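Local coordinates for UPF0141 protein yjdB (Campylobacter jejuni subsp. jejuni HB93-13, PDB 4TN0) that probably transfers phosphoethanolamine to its targets in the periplasm and is required for polymyxin resistance and motility, at residues 156-164 / 175-183. Sequence-based numbering, arbitrary orientation.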
ATOM      1  N   SER A 156       4.603  -8.289  -5.599  1.00 33.73           N
ATOM      2  CA  SER A 156       5.413  -8.588  -6.764  1.00 30.50           C
ATOM      3  C   SER A 156       6.890  -8.856  -6.440  1.00 30.71           C
ATOM      4  O   SER A 156       7.732  -8.660  -7.297  1.00 31.87           O
ATOM      5  CB  SER A 156       5.355  -7.423  -7.750  1.00 34.24           C
ATOM      6  OG  SER A 156       4.056  -7.189  -8.250  1.00 38.95           O
ATOM      7  N   HIS A 157       7.204  -9.286  -5.225  1.00 31.21           N
ATOM      8  CA  HIS A 157       8.596  -9.466  -4.813  1.00 33.76           C
ATOM      9  C   HIS A 157       9.361 -10.286  -5.852  1.00 34.77           C
ATOM     10  O   HIS A 157       8.859 -11.286  -6.334  1.00 34.44           O
ATOM     11  CB  HIS A 157       8.666 -10.164  -3.444  1.00 34.02           C
ATOM     12  CG  HIS A 157      10.061 -10.332  -2.919  1.00 46.17           C
ATOM     13  ND1 HIS A 157      10.741 -11.536  -2.976  1.00 48.58           N
ATOM     14  CD2 HIS A 157      10.897  -9.458  -2.304  1.00 48.09           C
ATOM     15  CE1 HIS A 157      11.939 -11.393  -2.435  1.00 47.03           C
ATOM     16  NE2 HIS A 157      12.058 -10.140  -2.019  1.00 52.95           N
ATOM     17  N   GLY A 158      10.538  -9.821  -6.245  1.00 33.34           N
ATOM     18  CA  GLY A 158      11.364 -10.525  -7.215  1.00 28.64           C
ATOM     19  C   GLY A 158      12.624 -11.045  -6.557  1.00 30.79           C
ATOM     20  O   GLY A 158      12.853 -10.785  -5.369  1.00 32.44           O
ATOM     21  N   PRO A 159      13.468 -11.768  -7.311  1.00 30.18           N
ATOM     22  CA  PRO A 159      13.383 -12.106  -8.742  1.00 26.47           C
ATOM     23  C   PRO A 159      12.464 -13.278  -9.129  1.00 31.44           C
ATOM     24  O   PRO A 159      12.194 -13.461 -10.328  1.00 31.02           O
ATOM     25  CB  PRO A 159      14.831 -12.449  -9.082  1.00 29.34           C
ATOM     26  CG  PRO A 159      15.352 -13.033  -7.814  1.00 27.77           C
ATOM     27  CD  PRO A 159      14.741 -12.217  -6.715  1.00 25.35           C
ATOM     28  N   THR A 160      11.959 -14.031  -8.152  1.00 37.46           N
ATOM     29  CA  THR A 160      11.063 -15.156  -8.442  1.00 36.03           C
ATOM     30  C   THR A 160       9.601 -14.713  -8.603  1.00 38.49           C
ATOM     31  O   THR A 160       8.716 -15.223  -7.894  1.00 37.00           O
ATOM     32  CB  THR A 160      11.091 -16.225  -7.331  1.00 35.08           C
ATOM     33  OG1 THR A 160      10.766 -15.617  -6.081  1.00 34.40           O
ATOM     34  CG2 THR A 160      12.450 -16.908  -7.251  1.00 31.26           C
ATOM     35  N   TYR A 161       9.353 -13.779  -9.522  1.00 34.61           N
ATOM     36  CA  TYR A 161       8.016 -13.251  -9.761  1.00 31.63           C
ATOM     37  C   TYR A 161       6.946 -14.309 -10.012  1.00 35.90           C
ATOM     38  O   TYR A 161       5.816 -14.186  -9.540  1.00 34.59           O
ATOM     39  CB  TYR A 161       8.026 -12.312 -10.962  1.00 31.61           C
ATOM     40  CG  TYR A 161       9.033 -11.195 -10.897  1.00 34.32           C
ATOM     41  CD1 TYR A 161       8.842 -10.135 -10.024  1.00 32.36           C
ATOM     42  CD2 TYR A 161      10.131 -11.155 -11.760  1.00 30.69           C
ATOM     43  CE1 TYR A 161       9.745  -9.088  -9.959  1.00 34.49           C
ATOM     44  CE2 TYR A 161      11.051 -10.107 -11.710  1.00 33.41           C
ATOM     45  CZ  TYR A 161      10.842  -9.063 -10.805  1.00 33.60           C
ATOM     46  OH  TYR A 161      11.713  -8.000 -10.711  1.00 28.05           O
ATOM     47  N   TYR A 162       7.308 -15.343 -10.763  1.00 39.18           N
ATOM     48  CA  TYR A 162       6.357 -16.367 -11.192  1.00 35.67           C
ATOM     49  C   TYR A 162       5.798 -17.144 -10.005  1.00 38.03           C
ATOM     50  O   TYR A 162       4.816 -17.860 -10.147  1.00 40.17           O
ATOM     51  CB  TYR A 162       7.024 -17.328 -12.187  1.00 34.81           C
ATOM     52  CG  TYR A 162       8.063 -18.200 -11.547  1.00 33.79           C
ATOM     53  CD1 TYR A 162       9.347 -17.734 -11.339  1.00 32.87           C
ATOM     54  CD2 TYR A 162       7.760 -19.499 -11.147  1.00 34.43           C
ATOM     55  CE1 TYR A 162      10.308 -18.527 -10.743  1.00 34.27           C
ATOM     56  CE2 TYR A 162       8.717 -20.305 -10.547  1.00 31.64           C
ATOM     57  CZ  TYR A 162       9.987 -19.816 -10.351  1.00 35.68           C
ATOM     58  OH  TYR A 162      10.947 -20.605  -9.759  1.00 34.22           O
ATOM     59  N   LYS A 163       6.423 -17.002  -8.839  1.00 37.39           N
ATOM     60  CA  LYS A 163       5.964 -17.717  -7.653  1.00 41.77           C
ATOM     61  C   LYS A 163       4.937 -16.918  -6.856  1.00 36.51           C
ATOM     62  O   LYS A 163       4.446 -17.391  -5.847  1.00 41.95           O
ATOM     63  CB  LYS A 163       7.130 -18.051  -6.723  1.00 40.80           C
ATOM     64  CG  LYS A 163       8.085 -19.164  -7.184  1.00 47.25           C
ATOM     65  CD  LYS A 163       9.195 -19.255  -6.143  1.00 44.71           C
ATOM     66  CE  LYS A 163      10.036 -20.489  -6.204  1.00 44.45           C
ATOM     67  NZ  LYS A 163      11.045 -20.356  -5.095  1.00 43.84           N
ATOM     68  N   ARG A 164       4.620 -15.708  -7.294  1.00 41.38           N
ATOM     69  CA  ARG A 164       3.772 -14.820  -6.488  1.00 43.64           C
ATOM     70  C   ARG A 164       2.281 -15.085  -6.706  1.00 39.99           C
ATOM     71  O   ARG A 164       1.453 -14.725  -5.877  1.00 37.80           O
ATOM     72  CB  ARG A 164       4.084 -13.345  -6.812  1.00 36.06           C
ATOM     73  CG  ARG A 164       5.548 -12.918  -6.587  1.00 38.85           C
ATOM     74  CD  ARG A 164       5.879 -12.698  -5.116  1.00 36.79           C
ATOM     75  NE  ARG A 164       6.220 -13.928  -4.413  1.00 40.43           N
ATOM     76  CZ  ARG A 164       7.435 -14.462  -4.344  1.00 44.54           C
ATOM     77  NH1 ARG A 164       7.612 -15.595  -3.668  1.00 44.41           N
ATOM     78  NH2 ARG A 164       8.473 -13.869  -4.934  1.00 39.86           N
ATOM     79  N   THR A 175       5.622 -16.610 -20.126  1.00 35.02           N
ATOM     80  CA  THR A 175       6.134 -16.113 -18.865  1.00 31.89           C
ATOM     81  C   THR A 175       7.607 -16.460 -18.631  1.00 34.82           C
ATOM     82  O   THR A 175       8.206 -17.268 -19.347  1.00 38.46           O
ATOM     83  CB  THR A 175       5.313 -16.686 -17.671  1.00 42.04           C
ATOM     84  OG1 THR A 175       5.511 -18.105 -17.577  1.00 36.81           O
ATOM     85  CG2 THR A 175       3.828 -16.373 -17.824  1.00 37.17           C
ATOM     86  N   CYS A 176       8.182 -15.860 -17.597  1.00 37.17           N
ATOM     87  CA  CYS A 176       9.577 -16.069 -17.234  1.00 35.35           C
ATOM     88  C   CYS A 176       9.616 -16.812 -15.912  1.00 39.75           C
ATOM     89  O   CYS A 176       9.512 -16.190 -14.859  1.00 40.93           O
ATOM     90  CB  CYS A 176      10.300 -14.718 -17.139  1.00 36.28           C
ATOM     91  SG  CYS A 176      11.997 -14.706 -16.531  0.72 34.42           S
ATOM     92  N   ASP A 177       9.728 -18.141 -15.959  1.00 39.69           N
ATOM     93  CA  ASP A 177       9.576 -18.957 -14.746  1.00 40.33           C
ATOM     94  C   ASP A 177      10.946 -19.310 -14.172  1.00 37.62           C
ATOM     95  O   ASP A 177      11.279 -20.473 -13.949  1.00 38.32           O
ATOM     96  CB  ASP A 177       8.750 -20.220 -15.045  1.00 36.15           C
ATOM     97  CG  ASP A 177       7.369 -19.900 -15.641  1.00 40.33           C
ATOM     98  OD1 ASP A 177       6.771 -18.854 -15.327  1.00 41.42           O
ATOM     99  OD2 ASP A 177       6.909 -20.663 -16.514  1.00 54.63           O
ATOM    100  N   THR A 178      11.732 -18.276 -13.911  1.00 37.05           N
ATOM    101  CA  THR A 178      13.058 -18.450 -13.344  1.00 33.75           C
ATOM    102  C   THR A 178      13.420 -17.183 -12.571  1.00 35.59           C
ATOM    103  O   THR A 178      12.821 -16.132 -12.795  1.00 34.97           O
ATOM    104  CB  THR A 178      14.105 -18.724 -14.463  1.00 28.67           C
ATOM    105  OG1 THR A 178      15.422 -18.790 -13.906  1.00 32.84           O
ATOM    106  CG2 THR A 178      14.061 -17.645 -15.517  1.00 25.49           C
ATOM    107  N   ASN A 179      14.392 -17.277 -11.671  1.00 28.54           N
ATOM    108  CA  ASN A 179      14.926 -16.090 -11.013  1.00 33.22           C
ATOM    109  C   ASN A 179      16.085 -15.464 -11.860  1.00 32.10           C
ATOM    110  O   ASN A 179      16.634 -14.422 -11.532  1.00 35.89           O
ATOM    111  CB  ASN A 179      15.346 -16.453  -9.593  1.00 32.02           C
ATOM    112  CG  ASN A 179      16.479 -17.420  -9.553  1.00 32.54           C
ATOM    113  OD1 ASN A 179      16.616 -18.260 -10.430  1.00 33.21           O
ATOM    114  ND2 ASN A 179      17.242 -17.379  -8.469  1.00 37.51           N
ATOM    115  N   GLU A 180      16.522 -16.204 -12.868  1.00 33.92           N
ATOM    116  CA  GLU A 180      17.620 -15.835 -13.766  1.00 31.75           C
ATOM    117  C   GLU A 180      17.086 -14.946 -14.890  1.00 28.46           C
ATOM    118  O   GLU A 180      17.012 -15.344 -16.059  1.00 28.93           O
ATOM    119  CB  GLU A 180      18.255 -17.133 -14.277  1.00 25.58           C
ATOM    120  CG  GLU A 180      18.785 -17.954 -13.093  1.00 31.67           C
ATOM    121  CD  GLU A 180      19.489 -19.270 -13.460  1.00 36.09           C
ATOM    122  OE1 GLU A 180      19.644 -19.581 -14.647  1.00 36.08           O
ATOM    123  OE2 GLU A 180      19.939 -19.974 -12.535  1.00 36.17           O
ATOM    124  N   LEU A 181      16.721 -13.736 -14.501  1.00 32.85           N
ATOM    125  CA  LEU A 181      15.900 -12.845 -15.306  1.00 29.67           C
ATOM    126  C   LEU A 181      16.500 -12.449 -16.619  1.00 29.56           C
ATOM    127  O   LEU A 181      15.767 -12.253 -17.587  1.00 33.12           O
ATOM    128  CB  LEU A 181      15.589 -11.575 -14.514  1.00 30.80           C
ATOM    129  CG  LEU A 181      14.963 -11.807 -13.157  1.00 29.77           C
ATOM    130  CD1 LEU A 181      14.625 -10.451 -12.533  1.00 26.06           C
ATOM    131  CD2 LEU A 181      13.715 -12.663 -13.333  1.00 27.16           C
ATOM    132  N   SER A 182      17.817 -12.316 -16.690  1.00 26.28           N
ATOM    133  CA  SER A 182      18.345 -11.812 -17.963  1.00 36.03           C
ATOM    134  C   SER A 182      18.272 -12.868 -19.076  1.00 33.26           C
ATOM    135  O   SER A 182      18.306 -12.517 -20.252  1.00 32.13           O
ATOM    136  CB  SER A 182      19.774 -11.294 -17.827  1.00 29.98           C
ATOM    137  OG  SER A 182      20.669 -12.292 -17.391  1.00 29.26           O
ATOM    138  N   LYS A 183      18.070 -14.132 -18.716  1.00 31.29           N
ATOM    139  CA  LYS A 183      17.932 -15.189 -19.735  1.00 32.37           C
ATOM    140  C   LYS A 183      16.599 -15.105 -20.486  1.00 34.92           C
ATOM    141  O   LYS A 183      16.520 -15.481 -21.650  1.00 34.76           O
ATOM    142  CB  LYS A 183      18.057 -16.572 -19.087  1.00 26.40           C
ATOM    143  CG  LYS A 183      19.417 -16.803 -18.477  1.00 24.07           C
ATOM    144  CD  LYS A 183      19.516 -18.119 -17.766  1.00 28.53           C
ATOM    145  CE  LYS A 183      20.962 -18.390 -17.420  1.00 31.13           C
ATOM    146  NZ  LYS A 183      21.199 -19.601 -16.580  1.00 34.22           N
TER
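Thr160 lies against Asn179 and Tyr162 against Asp177, with CA atoms 4.7 and 5.4 Å apart, so the two loop segments run antiparallel, yet no hydrogen bond joins them. A cis peptide bond precedes Pro159, Thr160 centres an inverse gamma turn, and a short 3-10 segment follows around Tyr162; Asp177 and Glu180 centre two more inverse gamma turns. Tyr162 CG sits between its backbone N and carbonyl carbon (chi1 70°), which lays the ring over the Asp177 backbone. Asp177 C is 3.5 Å above one face and Lys163 CG lies over the opposite face, both offset toward the rim. Asp177 CB adds a CH-pi contact, 4.3 Å from the ring centroid of Tyr162, and its OD1 accepts from Thr175 OG1. Pro159 CG and Thr160 CG2 both touch Asn179 CB. Leu181 spreads its methyls between Pro159 and Tyr161: CD1 is 3.7 Å from Tyr161 CE2, CD2 3.5 Å from Pro159 O. The Tyr161 hydroxyl is hydrogen-bonded to Glu229, and its side chain lies about 10 Å from the bound zinc ion. Here the long loop connecting strand 146-152 to helix 186-211 of the alkaline phosphatase-like fold packs on itself, closed by the Cys176-Cys184 disulfide just ahead of the helix.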